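Local coordinates for hydrazine synthase gamma subunit (Candidatus Kuenenia stuttgartiensis, PDB 5C2V), which reduces nitric oxide to hydroxylamine, the first half-reaction of hydrazine synthesis, within a multiheme complex of alpha, beta and gamma subunits, at residues C66-E69 / R70-T74. Numbering follows the deposited sequence.
Sequences CHYE and RGQTT. With HEC (heme c), chain V.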
loop_
_atom_site.group_PDB
_atom_site.type_symbol
_atom_site.label_atom_id
_atom_site.label_comp_id
_atom_site.label_asym_id
_atom_site.label_seq_id
_atom_site.Cartn_x
_atom_site.Cartn_y
_atom_site.Cartn_z
ATOM N N CYS C 66 -15.381 -0.203 -44.183
ATOM C CA CYS C 66 -14.361 0.232 -45.139
ATOM C C CYS C 66 -14.947 0.518 -46.527
ATOM O O CYS C 66 -14.824 1.626 -47.050
ATOM C CB CYS C 66 -13.249 -0.814 -45.246
ATOM S SG CYS C 66 -12.006 -0.717 -43.928
ATOM N N HIS C 67 -15.553 -0.509 -47.122
ATOM C CA HIS C 67 -16.110 -0.462 -48.476
ATOM C C HIS C 67 -17.486 0.175 -48.467
ATOM O O HIS C 67 -18.201 0.192 -49.462
ATOM C CB HIS C 67 -16.159 -1.863 -49.073
ATOM C CG HIS C 67 -14.817 -2.510 -49.158
ATOM N ND1 HIS C 67 -13.834 -2.090 -50.026
ATOM C CD2 HIS C 67 -14.271 -3.531 -48.447
ATOM C CE1 HIS C 67 -12.753 -2.830 -49.866
ATOM N NE2 HIS C 67 -12.997 -3.711 -48.909
ATOM N N TYR C 68 -17.827 0.669 -47.290
ATOM C CA TYR C 68 -19.092 1.294 -46.937
ATOM C C TYR C 68 -20.298 0.332 -47.142
ATOM O O TYR C 68 -20.073 -0.860 -47.310
ATOM C CB TYR C 68 -19.180 2.594 -47.760
ATOM C CG TYR C 68 -20.436 3.359 -47.609
ATOM C CD1 TYR C 68 -20.695 4.115 -46.444
ATOM C CD2 TYR C 68 -21.381 3.334 -48.610
ATOM C CE1 TYR C 68 -21.871 4.807 -46.322
ATOM C CE2 TYR C 68 -22.535 4.004 -48.477
ATOM C CZ TYR C 68 -22.801 4.741 -47.374
ATOM O OH TYR C 68 -23.977 5.445 -47.240
ATOM N N GLU C 69 -21.550 0.799 -47.157
ATOM C CA GLU C 69 -22.667 -0.160 -47.265
ATOM C C GLU C 69 -23.506 -0.119 -48.554
ATOM O O GLU C 69 -24.369 -0.975 -48.758
ATOM C CB GLU C 69 -23.598 -0.037 -46.053
ATOM C CG GLU C 69 -24.598 1.083 -46.111
ATOM C CD GLU C 69 -24.156 2.282 -45.320
ATOM O OE1 GLU C 69 -24.949 3.237 -45.203
ATOM O OE2 GLU C 69 -23.019 2.263 -44.804
ATOM N N ARG C 70 -23.250 0.869 -49.405
ATOM C CA ARG C 70 -23.840 0.946 -50.735
ATOM C C ARG C 70 -22.898 0.154 -51.632
ATOM O O ARG C 70 -23.062 0.075 -52.853
ATOM C CB ARG C 70 -23.993 2.402 -51.195
ATOM C CG ARG C 70 -24.999 3.218 -50.383
ATOM C CD ARG C 70 -24.808 4.707 -50.658
ATOM N NE ARG C 70 -25.567 5.542 -49.719
ATOM C CZ ARG C 70 -25.432 6.860 -49.622
ATOM N NH1 ARG C 70 -24.552 7.494 -50.386
ATOM N NH2 ARG C 70 -26.167 7.543 -48.766
ATOM N N GLY C 71 -21.895 -0.425 -50.977
ATOM C CA GLY C 71 -20.856 -1.201 -51.615
ATOM C C GLY C 71 -20.003 -0.367 -52.543
ATOM O O GLY C 71 -19.873 -0.701 -53.718
ATOM N N GLN C 72 -19.442 0.731 -52.043
ATOM C CA GLN C 72 -18.552 1.536 -52.872
ATOM C C GLN C 72 -17.163 1.668 -52.252
ATOM O O GLN C 72 -16.258 0.904 -52.592
ATOM C CB GLN C 72 -19.162 2.924 -53.085
ATOM C CG GLN C 72 -20.625 2.897 -53.492
ATOM C CD GLN C 72 -21.215 4.284 -53.630
ATOM O OE1 GLN C 72 -21.803 4.818 -52.689
ATOM N NE2 GLN C 72 -21.055 4.880 -54.805
ATOM N N THR C 73 -17.035 2.592 -51.300
ATOM C CA THR C 73 -15.820 2.783 -50.503
ATOM C C THR C 73 -15.986 3.978 -49.565
ATOM O O THR C 73 -16.809 4.858 -49.817
ATOM C CB THR C 73 -14.567 3.018 -51.383
ATOM O OG1 THR C 73 -13.405 3.131 -50.552
ATOM C CG2 THR C 73 -14.722 4.279 -52.222
ATOM N N THR C 74 -15.206 4.007 -48.488
ATOM C CA THR C 74 -15.179 5.166 -47.596
ATOM C C THR C 74 -14.019 6.114 -47.891
ATOM O O THR C 74 -13.960 7.220 -47.354
ATOM C CB THR C 74 -15.105 4.737 -46.121
ATOM O OG1 THR C 74 -13.999 3.846 -45.934
ATOM C CG2 THR C 74 -16.391 4.040 -45.707
HETATM FE FE HEC V . -11.453 -4.932 -48.552
HETATM C CHA HEC V . -9.555 -4.421 -51.370
HETATM C CHB HEC V . -13.571 -6.910 -50.348
HETATM C CHC HEC V . -13.220 -5.653 -45.677
HETATM C CHD HEC V . -9.851 -2.393 -46.902
HETATM N NA HEC V . -11.522 -5.582 -50.505
HETATM C C1A HEC V . -10.685 -5.193 -51.530
HETATM C C2A HEC V . -11.213 -5.728 -52.776
HETATM C C3A HEC V . -12.324 -6.420 -52.481
HETATM C C4A HEC V . -12.537 -6.337 -51.051
HETATM C CMA HEC V . -13.249 -7.186 -53.455
HETATM C CAA HEC V . -10.573 -5.536 -54.174
HETATM C CBA HEC V . -11.499 -4.772 -55.120
HETATM C CGA HEC V . -10.862 -4.642 -56.479
HETATM O O1A HEC V . -9.680 -5.044 -56.633
HETATM O O2A HEC V . -11.539 -4.134 -57.411
HETATM N NB HEC V . -13.179 -5.982 -48.109
HETATM C C1B HEC V . -13.714 -6.914 -48.977
HETATM C C2B HEC V . -14.440 -7.893 -48.195
HETATM C C3B HEC V . -14.351 -7.543 -46.905
HETATM C C4B HEC V . -13.553 -6.336 -46.825
HETATM C CMB HEC V . -15.197 -9.105 -48.781
HETATM C CAB HEC V . -14.966 -8.279 -45.690
HETATM C CBB HEC V . -14.249 -9.624 -45.440
HETATM N NC HEC V . -11.539 -4.152 -46.643
HETATM C C1C HEC V . -12.309 -4.622 -45.598
HETATM C C2C HEC V . -11.893 -3.941 -44.389
HETATM C C3C HEC V . -11.067 -2.950 -44.752
HETATM C C4C HEC V . -10.758 -3.121 -46.161
HETATM C CMC HEC V . -12.635 -4.054 -43.037
HETATM C CAC HEC V . -10.423 -1.901 -43.815
HETATM C CBC HEC V . -9.425 -2.583 -42.853
HETATM N ND HEC V . -9.979 -3.561 -49.084
HETATM C C1D HEC V . -9.372 -2.713 -48.158
HETATM C C2D HEC V . -8.140 -2.215 -48.728
HETATM C C3D HEC V . -8.049 -2.846 -50.123
HETATM C C4D HEC V . -9.232 -3.667 -50.258
HETATM C CMD HEC V . -7.132 -1.249 -48.070
HETATM C CAD HEC V . -6.925 -2.657 -51.161
HETATM C CBD HEC V . -5.777 -3.598 -50.809
HETATM C CGD HEC V . -4.671 -3.448 -51.819
HETATM O O1D HEC V . -3.638 -4.156 -51.692
HETATM O O2D HEC V . -4.826 -2.621 -52.752
HETATM O O HOH W 1 -9.904 -6.296 -48.179
#
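The carbonyl oxygen of Cys66 receives two hydrogen bonds from Thr74, which closes a nine-residue loop that starts within the C-terminal end of the CXXCH heme-attachment motif. The backbone N of Thr74 lies 2.8 Å from Cys66 O in a bent N-H...O bond, while Thr74 OG1 donates in the carbonyl plane, on a lone pair, 2.6 Å from Cys66 O. The threonine hydroxyl sits between its own backbone N and carbonyl carbon (chi1 54°), the rotamer that lets N and OG1 grip the same acceptor; its CG2 packs against Tyr68 CB, 3.8 Å away.

On the heme side, Cys66 SG is bonded to the vinyl-derived carbon CAC, and His67 NE2 coordinates the iron at 2.0 Å, with a water as the other axial ligand. The imidazole stands upright on the porphyrin, and His67 ND1 donates to the backbone O of Lys92, fixing the ring's rotation about the Fe–N bond.

Beyond the heme, Tyr68 has CG anti to its backbone N (chi1 177°), and its ring runs out beside the extended Arg70. Arg70 CD meets the ring edge in plane, 3.2 Å from Tyr68 CE2; the guanidinium is almost perpendicular to the ring (84°), with the phenol end over one of its faces. Arg70 also forms a cation-pi pair with Trp98 of the beta subunit, and the Glu69 carboxylate is salt-bridged to Arg193 and Arg145 of that subunit.

One short loop thus carries covalent, metal and intersubunit links. His67 NE2 gives its lone pair to the iron while ND1-H serves the carbonyl of Lys92, an arrangement that would probably make the imidazole a more electron-rich ligand and so influence this heme, which appears to be the one in the active site.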